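Local coordinates for VirK protein (Legionella pneumophila, PDB 5XTA), which is of unknown molecular function but belongs to the VirK family, adopts a novel fold and is probably a type II secreted protein, at residues T56-F62 and M74-F80. The protein carries 3 engineered substitutions. Residues are numbered along the deposited sequence; the frame is centred on the assembly and turned at random. Where two conformers were deposited one is given.
Sequences TASDRHF and MFDYSKF. With SO4 (sulfate ion), chain F.
Arg60 and Phe75 offer a compact example of how an arginine can use a neighbouring strand's aromatic ring as a platform on its way to an anion. They sit on adjacent antiparallel strands, the two arms of a beta hairpin, joined by three hydrogen-bonded pairs: Ala57 with Phe80, Asp59 with Ser78, and His61 with Asp76. Arg60 CB comes only loosely alongside Tyr77 CD1 (4.4 Å); with CG opposite the backbone N (chi1 -180°), the chain of Arg60 heads toward Phe75. Arg60 CG meets the near rim of Phe75, 3.5 Å from Phe75 CD1, and Arg60 CD passes over the ring face as a CH-pi contact, 3.8 Å from the Phe75 centroid. The bend at chi3 (70°) lays the rest along the ring: NE reaches Phe75 CE1, and the guanidinium stacks almost flat, its plane 11° from that of the phenyl, with Arg60 NH1 3.4 Å from Phe75 CZ. The cation-pi contact is off-centre. At the tip, Arg60 NH1 donates to sulfate O3 at 3.1 Å, in the guanidinium plane, while Arg60 NH2 donates to sulfate O1 at 2.7 Å. From the side of the Phe75 ring opposite Arg60, Phe62 presents its edge in an offset edge-to-face contact, Phe62 CD1 lying 3.7 Å from Phe75 CE1. Farther along the same sheet face, a water bridges Ser58 OG and Tyr77 OH, and that hydroxyl also bonds Asp65 of a neighbouring subunit. The same sulfate, probably from the crystallisation liquor, is gripped by Arg60 of each of the other three subunits, so this face of the hairpin lies where all four subunits meet. Shared anion and aromatic platform would offset the charge of four converging arginines, consistent with a pocket that can hold an anion.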
ATOM      1  N   THR A  56      12.279 -13.626   0.068  1.00 22.75           N
ATOM      2  CA  THR A  56      12.686 -12.274   0.392  1.00 23.47           C
ATOM      3  C   THR A  56      11.595 -11.278   0.145  1.00 21.27           C
ATOM      4  O   THR A  56      10.722 -11.477  -0.685  1.00 21.89           O
ATOM      5  CB  THR A  56      13.929 -11.824  -0.404  1.00 26.00           C
ATOM      6  OG1 THR A  56      13.591 -11.715  -1.791  1.00 28.13           O
ATOM      7  CG2 THR A  56      15.035 -12.811  -0.266  1.00 27.80           C
ATOM      8  N   ALA A  57      11.638 -10.214   0.914  1.00 20.66           N
ATOM      9  CA  ALA A  57      10.678  -9.116   0.772  1.00 20.84           C
ATOM     10  C   ALA A  57      11.249  -7.927   1.444  1.00 20.03           C
ATOM     11  O   ALA A  57      12.216  -8.046   2.158  1.00 22.71           O
ATOM     12  CB  ALA A  57       9.341  -9.460   1.404  1.00 20.79           C
ATOM     13  N   SER A  58      10.658  -6.774   1.212  1.00 20.18           N
ATOM     14  CA  SER A  58      11.120  -5.542   1.891  1.00 21.57           C
ATOM     15  C   SER A  58       9.999  -4.554   2.112  1.00 21.89           C
ATOM     16  O   SER A  58       8.911  -4.682   1.512  1.00 22.69           O
ATOM     17  CB  SER A  58      12.239  -4.886   1.071  1.00 22.36           C
ATOM     18  OG  SER A  58      11.782  -4.368  -0.174  1.00 23.96           O
ATOM     19  N   ASP A  59      10.254  -3.572   2.972  1.00 21.10           N
ATOM     20  CA  ASP A  59       9.259  -2.540   3.309  1.00 22.72           C
ATOM     21  C   ASP A  59      10.012  -1.260   3.605  1.00 21.98           C
ATOM     22  O   ASP A  59      10.954  -1.259   4.394  1.00 22.33           O
ATOM     23  CB  ASP A  59       8.375  -2.941   4.541  1.00 24.56           C
ATOM     24  CG  ASP A  59       7.347  -1.858   4.936  1.00 27.33           C
ATOM     25  OD1 ASP A  59       6.444  -1.536   4.166  1.00 29.95           O
ATOM     26  OD2 ASP A  59       7.396  -1.269   6.018  1.00 27.85           O
ATOM     27  N   ARG A  60       9.633  -0.196   2.929  1.00 21.22           N
ATOM     28  CA  ARG A  60      10.180   1.134   3.160  1.00 22.45           C
ATOM     29  C   ARG A  60       9.157   1.865   4.009  1.00 24.46           C
ATOM     30  O   ARG A  60       8.063   2.224   3.531  1.00 23.61           O
ATOM     31  CB  ARG A  60      10.388   1.873   1.851  1.00 23.89           C
ATOM     32  CG  ARG A  60      10.965   3.275   2.065  1.00 24.64           C
ATOM     33  CD  ARG A  60      11.089   4.053   0.789  1.00 24.14           C
ATOM     34  NE  ARG A  60       9.780   4.421   0.267  1.00 24.75           N
ATOM     35  CZ  ARG A  60       9.540   5.432  -0.567  1.00 25.68           C
ATOM     36  NH1 ARG A  60      10.486   6.278  -0.953  1.00 24.63           N
ATOM     37  NH2 ARG A  60       8.314   5.642  -0.974  1.00 28.36           N
ATOM     38  N   HIS A  61       9.496   2.047   5.275  1.00 23.72           N
ATOM     39  CA  HIS A  61       8.595   2.643   6.204  1.00 24.36           C
ATOM     40  C   HIS A  61       8.947   4.078   6.603  1.00 23.22           C
ATOM     41  O   HIS A  61       9.963   4.297   7.287  1.00 22.58           O
ATOM     42  CB  HIS A  61       8.573   1.766   7.414  1.00 25.34           C
ATOM     43  CG  HIS A  61       7.621   2.225   8.437  1.00 27.77           C
ATOM     44  ND1 HIS A  61       6.262   2.099   8.282  1.00 32.42           N
ATOM     45  CD2 HIS A  61       7.818   2.811   9.634  1.00 31.44           C
ATOM     46  CE1 HIS A  61       5.655   2.586   9.349  1.00 33.14           C
ATOM     47  NE2 HIS A  61       6.577   3.040  10.178  1.00 33.01           N
ATOM     48  N   PHE A  62       8.055   5.025   6.301  1.00 21.50           N
ATOM     49  CA  PHE A  62       8.290   6.420   6.663  1.00 23.46           C
ATOM     50  C   PHE A  62       8.023   6.647   8.155  1.00 24.82           C
ATOM     51  O   PHE A  62       7.059   6.100   8.704  1.00 24.62           O
ATOM     52  CB  PHE A  62       7.412   7.349   5.876  1.00 24.36           C
ATOM     53  CG  PHE A  62       7.663   8.788   6.149  1.00 24.74           C
ATOM     54  CD1 PHE A  62       8.635   9.479   5.424  1.00 25.38           C
ATOM     55  CD2 PHE A  62       6.903   9.472   7.093  1.00 25.05           C
ATOM     56  CE1 PHE A  62       8.846  10.821   5.628  1.00 27.02           C
ATOM     57  CE2 PHE A  62       7.106  10.808   7.314  1.00 25.77           C
ATOM     58  CZ  PHE A  62       8.083  11.488   6.584  1.00 27.62           C
HETATM   59  N   MSE A  74      12.400  10.324   8.002  1.00 28.66           N
HETATM   60  CA  MSE A  74      13.296   9.224   7.682  0.50 29.26           C
HETATM   61  C   MSE A  74      12.536   8.069   7.110  1.00 27.26           C
HETATM   62  O   MSE A  74      11.326   7.943   7.302  1.00 26.17           O
HETATM   63  CB  MSE A  74      13.966   8.745   8.957  0.50 32.05           C
HETATM   64  CG  MSE A  74      15.109   9.658   9.354  0.50 36.23           C
HETATM   65 SE   MSE A  74      15.723   8.952  11.068  0.50 39.27          SE
HETATM   66  CE  MSE A  74      14.123   9.557  12.052  0.50 41.11           C
ATOM     67  N   PHE A  75      13.236   7.213   6.378  1.00 25.26           N
ATOM     68  CA  PHE A  75      12.655   5.901   5.971  1.00 23.98           C
ATOM     69  C   PHE A  75      13.439   4.852   6.720  1.00 24.95           C
ATOM     70  O   PHE A  75      14.672   4.884   6.709  1.00 25.51           O
ATOM     71  CB  PHE A  75      12.794   5.620   4.498  1.00 22.46           C
ATOM     72  CG  PHE A  75      11.956   6.508   3.623  1.00 21.92           C
ATOM     73  CD1 PHE A  75      10.571   6.395   3.624  1.00 21.19           C
ATOM     74  CD2 PHE A  75      12.551   7.401   2.755  1.00 21.94           C
ATOM     75  CE1 PHE A  75       9.797   7.201   2.797  1.00 21.76           C
ATOM     76  CE2 PHE A  75      11.792   8.200   1.923  1.00 21.61           C
ATOM     77  CZ  PHE A  75      10.407   8.099   1.946  1.00 21.73           C
ATOM     78  N   ASP A  76      12.714   3.943   7.371  1.00 23.88           N
ATOM     79  CA  ASP A  76      13.284   2.711   7.880  1.00 25.40           C
ATOM     80  C   ASP A  76      13.003   1.687   6.831  1.00 23.11           C
ATOM     81  O   ASP A  76      11.871   1.226   6.701  1.00 23.01           O
ATOM     82  CB  ASP A  76      12.623   2.294   9.190  1.00 27.83           C
ATOM     83  CG  ASP A  76      13.090   3.093  10.358  1.00 33.66           C
ATOM     84  OD1 ASP A  76      14.015   3.939  10.237  1.00 39.00           O
ATOM     85  OD2 ASP A  76      12.494   2.869  11.425  1.00 42.16           O
ATOM     86  N   TYR A  77      14.032   1.327   6.092  1.00 20.76           N
ATOM     87  CA  TYR A  77      13.951   0.287   5.107  1.00 21.65           C
ATOM     88  C   TYR A  77      14.368  -1.065   5.707  1.00 22.23           C
ATOM     89  O   TYR A  77      15.536  -1.253   6.125  1.00 20.98           O
ATOM     90  CB  TYR A  77      14.847   0.634   3.929  1.00 22.16           C
ATOM     91  CG  TYR A  77      14.976  -0.455   2.904  1.00 23.88           C
ATOM     92  CD1 TYR A  77      13.948  -0.719   2.016  1.00 25.37           C
ATOM     93  CD2 TYR A  77      16.122  -1.242   2.825  1.00 24.87           C
ATOM     94  CE1 TYR A  77      14.070  -1.708   1.046  1.00 27.53           C
ATOM     95  CE2 TYR A  77      16.236  -2.251   1.879  1.00 27.14           C
ATOM     96  CZ  TYR A  77      15.202  -2.482   0.992  1.00 27.34           C
ATOM     97  OH  TYR A  77      15.290  -3.467   0.057  1.00 29.81           O
ATOM     98  N   SER A  78      13.432  -2.007   5.714  1.00 22.04           N
ATOM     99  CA  SER A  78      13.659  -3.334   6.234  1.00 22.17           C
ATOM    100  C   SER A  78      13.662  -4.341   5.108  1.00 23.68           C
ATOM    101  O   SER A  78      12.732  -4.379   4.320  1.00 23.08           O
ATOM    102  CB  SER A  78      12.580  -3.668   7.225  1.00 24.51           C
ATOM    103  OG  SER A  78      12.700  -2.802   8.329  1.00 26.15           O
ATOM    104  N   LYS A  79      14.733  -5.138   5.049  1.00 23.92           N
ATOM    105  CA  LYS A  79      14.887  -6.251   4.126  1.00 25.18           C
ATOM    106  C   LYS A  79      14.744  -7.588   4.897  1.00 24.86           C
ATOM    107  O   LYS A  79      15.440  -7.823   5.871  1.00 24.06           O
ATOM    108  CB  LYS A  79      16.254  -6.109   3.457  1.00 27.38           C
ATOM    109  CG  LYS A  79      16.691  -7.259   2.567  1.00 29.64           C
ATOM    110  CD  LYS A  79      15.869  -7.317   1.310  1.00 32.81           C
ATOM    111  CE  LYS A  79      16.399  -8.431   0.416  1.00 38.62           C
ATOM    112  NZ  LYS A  79      15.477  -8.675  -0.705  1.00 44.15           N
ATOM    113  N   PHE A  80      13.774  -8.396   4.493  1.00 24.53           N
ATOM    114  CA  PHE A  80      13.417  -9.642   5.179  1.00 26.43           C
ATOM    115  C   PHE A  80      13.946 -10.770   4.321  1.00 26.51           C
ATOM    116  O   PHE A  80      13.755 -10.756   3.107  1.00 25.94           O
ATOM    117  CB  PHE A  80      11.898  -9.788   5.264  1.00 28.15           C
ATOM    118  CG  PHE A  80      11.227  -8.716   6.062  1.00 31.11           C
ATOM    119  CD1 PHE A  80      11.006  -8.886   7.412  1.00 33.17           C
ATOM    120  CD2 PHE A  80      10.808  -7.534   5.465  1.00 34.22           C
ATOM    121  CE1 PHE A  80      10.387  -7.902   8.161  1.00 34.03           C
ATOM    122  CE2 PHE A  80      10.182  -6.553   6.213  1.00 34.03           C
ATOM    123  CZ  PHE A  80       9.976  -6.741   7.566  1.00 34.30           C
TER
HETATM  124  S   SO4 F 201       8.033   8.964  -2.244  1.00 28.23           S
HETATM  125  O1  SO4 F 201       7.069   7.902  -1.880  1.00 22.88           O
HETATM  126  O2  SO4 F 201       7.383   9.927  -3.159  1.00 31.55           O
HETATM  127  O3  SO4 F 201       9.203   8.357  -2.917  1.00 29.82           O
HETATM  128  O4  SO4 F 201       8.478   9.668  -1.020  1.00 31.08           O
HETATM  129  O   HOH W   1      13.916  -4.697  -2.226  1.00 37.64           O